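Local coordinates for protein putative invasin (Yersinia pseudotuberculosis IP 31758, PDB 5N40) that is a bacterial adhesin of the invasin family, with immunoglobulin-like domains leading to a C-type lectin-like tip that probably mediates attachment to host cells, at residues Ala104-Thr109 and Val127-Lys132; Pro139-Thr144 and Gly176-Asn181. The protein carries 1 engineered substitution. All blocks are in the same frame, centred on the assembly; numbering follows the deposited sequence.

Interaction 1: Ala104-Thr109 and Val127-Lys132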
# COMPACT_ATOMS: atom_id res chain seq x y z
N ALA A 104 19.09 7.54 -10.26
CA ALA A 104 19.15 8.96 -10.00
C ALA A 104 18.72 9.23 -8.56
O ALA A 104 17.65 8.77 -8.14
CB ALA A 104 18.23 9.72 -10.96
N PRO A 105 19.52 9.94 -7.77
CA PRO A 105 19.05 10.36 -6.45
C PRO A 105 17.77 11.18 -6.60
O PRO A 105 17.70 12.11 -7.41
CB PRO A 105 20.20 11.20 -5.90
CG PRO A 105 21.42 10.63 -6.59
CD PRO A 105 20.96 10.26 -7.97
N VAL A 106 16.76 10.83 -5.80
CA VAL A 106 15.47 11.51 -5.85
C VAL A 106 14.95 11.77 -4.45
O VAL A 106 15.35 11.14 -3.47
CB VAL A 106 14.42 10.70 -6.64
CG1 VAL A 106 14.76 10.67 -8.12
CG2 VAL A 106 14.28 9.29 -6.08
N ASP A 107 14.03 12.74 -4.37
CA ASP A 107 13.18 12.95 -3.20
C ASP A 107 11.79 12.45 -3.55
O ASP A 107 11.27 12.77 -4.63
CB ASP A 107 13.10 14.42 -2.79
CG ASP A 107 14.44 15.02 -2.43
OD1 ASP A 107 15.22 14.38 -1.70
OD2 ASP A 107 14.68 16.16 -2.88
N LEU A 108 11.20 11.67 -2.66
CA LEU A 108 9.87 11.13 -2.87
C LEU A 108 8.85 11.87 -2.02
O LEU A 108 9.07 12.12 -0.83
CB LEU A 108 9.82 9.64 -2.53
CG LEU A 108 10.75 8.71 -3.30
CD1 LEU A 108 10.43 7.26 -2.95
CD2 LEU A 108 10.64 8.92 -4.78
N THR A 109 7.71 12.19 -2.63
CA THR A 109 6.52 12.61 -1.92
C THR A 109 5.45 11.54 -2.10
O THR A 109 5.30 11.00 -3.20
CB THR A 109 6.01 13.96 -2.45
OG1 THR A 109 7.06 14.93 -2.38
CG2 THR A 109 4.82 14.44 -1.64
N VAL A 127 3.01 8.26 -5.59
CA VAL A 127 4.41 8.60 -5.34
C VAL A 127 4.84 9.61 -6.39
O VAL A 127 4.64 9.38 -7.59
CB VAL A 127 5.31 7.35 -5.40
CG1 VAL A 127 6.75 7.72 -5.03
CG2 VAL A 127 4.78 6.24 -4.51
N ILE A 128 5.43 10.72 -5.95
CA ILE A 128 5.99 11.72 -6.84
C ILE A 128 7.49 11.75 -6.60
O ILE A 128 7.93 11.95 -5.46
CB ILE A 128 5.39 13.11 -6.62
CG1 ILE A 128 3.86 13.06 -6.69
CG2 ILE A 128 5.98 14.11 -7.64
CD1 ILE A 128 3.19 14.36 -6.30
N ALA A 129 8.27 11.55 -7.66
CA ALA A 129 9.73 11.55 -7.58
C ALA A 129 10.26 12.78 -8.29
O ALA A 129 9.86 13.08 -9.42
CB ALA A 129 10.32 10.28 -8.20
N LYS A 130 11.16 13.50 -7.62
CA LYS A 130 11.88 14.61 -8.21
C LYS A 130 13.36 14.41 -7.97
O LYS A 130 13.77 13.86 -6.94
CB LYS A 130 11.43 15.94 -7.61
CG LYS A 130 9.95 16.23 -7.86
CD LYS A 130 9.45 17.42 -7.09
CE LYS A 130 7.98 17.68 -7.37
NZ LYS A 130 7.49 18.81 -6.54
N TYR A 131 14.17 14.87 -8.91
CA TYR A 131 15.61 14.76 -8.73
C TYR A 131 16.02 15.50 -7.47
O TYR A 131 15.53 16.61 -7.19
CB TYR A 131 16.36 15.30 -9.95
CG TYR A 131 16.10 14.51 -11.20
CD1 TYR A 131 16.38 13.15 -11.25
CD2 TYR A 131 15.55 15.10 -12.32
CE1 TYR A 131 16.13 12.40 -12.39
CE2 TYR A 131 15.30 14.36 -13.46
CZ TYR A 131 15.60 13.02 -13.49
OH TYR A 131 15.34 12.29 -14.62
N LYS A 132 16.90 14.88 -6.70
CA LYS A 132 17.12 15.28 -5.32
C LYS A 132 17.44 16.77 -5.21
O LYS A 132 18.33 17.29 -5.89
CB LYS A 132 18.25 14.44 -4.72
CG LYS A 132 18.49 14.72 -3.25
CD LYS A 132 19.33 13.64 -2.61
CE LYS A 132 18.55 12.33 -2.41
NZ LYS A 132 19.42 11.27 -1.79
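The side chain of K132 lies across that of D107 at about a right angle. K132 CG is anti to its backbone N (chi1 -176°), and this methylene meets D107 OD1 at 3.6 Å, while D107 OD2 comes close to K132 CA. The chain then bends at chi3, bringing CE to 3.6 Å from V106 O. The charged ends do not pair: K132 NZ turns to D208 in a salt bridge, and D107 OD2 accepts from the backbone N of S133, so the contact between them is one of aliphatic carbon with a carboxylate. P105 CB packs on K132 CB just beyond the paired strands, where K132 N donates to P105 O from above the carbonyl plane.

The Y131 ring has the methyl of A104 at its edge, near its plane, with A104 CB 3.7 Å from Y131 CE1. V106 CG1 comes to the ring obliquely.

The backbones form an antiparallel pair, strand 106-112 at the edge of one sheet of an immunoglobulin-like β-sandwich beside strand 123-131. D107 with K130 and T109 with I128 are hydrogen-bonded pairs; the latter is closed by two bonds of 2.8 Å, T109 N to I128 O and I128 N to T109 O.

L108 and A129 face the sandwich interior from a non-hydrogen-bonded pair. The leucine's CD2 methyl lies 3.7 Å from A129 CB and also reaches V127 CG1, at 4.1 Å. On the other face, beside I128 and T109, the extended lysine K130 leads away from strand 106-109 to a salt bridge with D135.

Interaction 2: Pro139-Thr144 and Gly176-Asn181; sequences PNVKMT and GMTDAN
Segments 139-144 and 176-181 run nearly antiparallel, and four hydrogen bonds join them, three of them at T178, beside strand 142-151 in the second sheet of the immunoglobulin-like sandwich. K142 and M177 form a non-hydrogen-bonded pair; next to it M143 N donates to G176 O at 2.9 Å. The K142 and M177 side chains lie side by side and point the same way, both extended beyond CG, with K142 CE 3.8 Å from M177 CE. The sulfur of M177 also lies 3.9 Å from N140 O.

T178 carries the other three bonds. Its chi1 of 56° sets OG1 between its own backbone N and carbonyl carbon, and there OG1 accepts from V141 N at 2.9 Å while also bonding to A138 O. Its backbone is gripped too: T178 N donates to V141 O, and N140 N reaches T178 O from above the carbonyl plane. On the inner side, in the conformer described, M143, bent at chi2 and chi3, has CE near T178 CG2. P139 CB abuts D179 O at 3.2 Å. N140 ND2 bonds to T76, and water 1 donates to both N140 OD1, at 2.6 Å, and T178 O.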
# COMPACT_ATOMS: atom_id res chain seq x y z
N PRO A 139 11.16 10.86 -14.37
CA PRO A 139 10.40 9.77 -14.97
C PRO A 139 11.19 8.47 -14.99
O PRO A 139 12.42 8.45 -14.93
CB PRO A 139 10.13 10.27 -16.39
CG PRO A 139 11.28 11.16 -16.69
CD PRO A 139 11.71 11.78 -15.38
N ASN A 140 10.44 7.37 -15.05
CA ASN A 140 10.99 6.03 -15.25
C ASN A 140 11.83 5.56 -14.06
O ASN A 140 12.73 4.73 -14.20
CB ASN A 140 11.81 5.96 -16.54
CG ASN A 140 10.95 6.22 -17.77
OD1 ASN A 140 9.87 5.65 -17.93
ND2 ASN A 140 11.40 7.12 -18.64
N VAL A 141 11.50 6.05 -12.87
CA VAL A 141 12.16 5.63 -11.63
C VAL A 141 11.46 4.37 -11.11
O VAL A 141 10.26 4.39 -10.82
CB VAL A 141 12.13 6.74 -10.58
CG1 VAL A 141 12.65 6.23 -9.24
CG2 VAL A 141 12.96 7.95 -11.05
N LYS A 142 12.23 3.29 -10.97
CA LYS A 142 11.68 2.03 -10.47
C LYS A 142 11.32 2.15 -8.99
O LYS A 142 12.09 2.67 -8.19
CB LYS A 142 12.69 0.91 -10.68
CG LYS A 142 12.91 0.55 -12.15
CD LYS A 142 13.89 -0.63 -12.26
CE LYS A 142 14.08 -1.08 -13.70
NZ LYS A 142 15.06 -2.20 -13.80
N MET A 143 10.15 1.62 -8.64
CA MET A 143 9.58 1.78 -7.31
C MET A 143 9.17 0.43 -6.74
O MET A 143 8.70 -0.45 -7.48
CB MET A 143 8.36 2.71 -7.35
CG MET A 143 8.11 3.47 -6.05
SD MET A 143 9.36 4.72 -5.68
CE MET A 143 9.24 5.78 -7.12
N THR A 144 9.33 0.26 -5.43
CA THR A 144 8.79 -0.88 -4.70
C THR A 144 8.08 -0.37 -3.45
O THR A 144 8.24 0.79 -3.04
CB THR A 144 9.87 -1.89 -4.29
OG1 THR A 144 10.75 -1.28 -3.35
CG2 THR A 144 10.65 -2.39 -5.50
N GLY A 176 6.95 -1.33 -10.62
CA GLY A 176 6.42 -0.26 -11.46
C GLY A 176 7.39 0.89 -11.49
O GLY A 176 8.41 0.90 -10.79
N MET A 177 7.05 1.88 -12.32
CA MET A 177 7.91 3.03 -12.57
C MET A 177 7.09 4.31 -12.54
O MET A 177 5.91 4.31 -12.87
CB MET A 177 8.58 2.98 -13.94
CG MET A 177 9.75 2.06 -14.08
SD MET A 177 10.30 2.16 -15.78
CE MET A 177 11.60 0.92 -15.77
N THR A 178 7.75 5.41 -12.20
CA THR A 178 7.11 6.71 -12.35
C THR A 178 6.91 7.04 -13.82
O THR A 178 7.64 6.55 -14.70
CB THR A 178 7.92 7.81 -11.69
OG1 THR A 178 9.25 7.82 -12.23
CG2 THR A 178 7.99 7.61 -10.19
N ASP A 179 5.88 7.84 -14.10
CA ASP A 179 5.50 8.18 -15.47
C ASP A 179 6.21 9.46 -15.92
O ASP A 179 7.14 9.95 -15.27
CB ASP A 179 3.98 8.28 -15.59
CG ASP A 179 3.37 9.45 -14.81
OD1 ASP A 179 4.09 10.35 -14.34
OD2 ASP A 179 2.12 9.48 -14.68
N ALA A 180 5.78 10.01 -17.06
CA ALA A 180 6.45 11.18 -17.63
C ALA A 180 6.42 12.36 -16.68
O ALA A 180 7.28 13.25 -16.77
CB ALA A 180 5.81 11.56 -18.96
N ASN A 181 5.44 12.42 -15.76
CA ASN A 181 5.36 13.49 -14.78
C ASN A 181 5.98 13.10 -13.44
O ASN A 181 5.78 13.80 -12.44
CB ASN A 181 3.91 13.92 -14.58
CG ASN A 181 3.28 14.41 -15.87
OD1 ASN A 181 3.71 15.41 -16.44
ND2 ASN A 181 2.26 13.71 -16.34
O HOH W 1 7.48 5.06 -17.17
O HOH W 2 9.84 -1.76 -9.50

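Overall arrangement
Both contacts lie at the end of the central immunoglobulin-like domain that faces the N-terminal one, their centres about 10 Å apart and in opposite sheets. Each joins an edge strand to its neighbour and is partly buried, with apolar side chains inside and a mixed outer face (I128, T109 and K130; K142 and M177). Interaction 1 is regular strand pairing whose charged side chains look to partners beyond it; interaction 2 is less regular, relying on a threonine hydroxyl and bridging waters. Their inner sides meet in the core: in the M143 conformer described, V127 CG1 touches M143 CE at 3.8 Å and L108 CD1 lies against M143 SD, while A129 CB meets T178 CG2. Y131 OH packs on P139 CD.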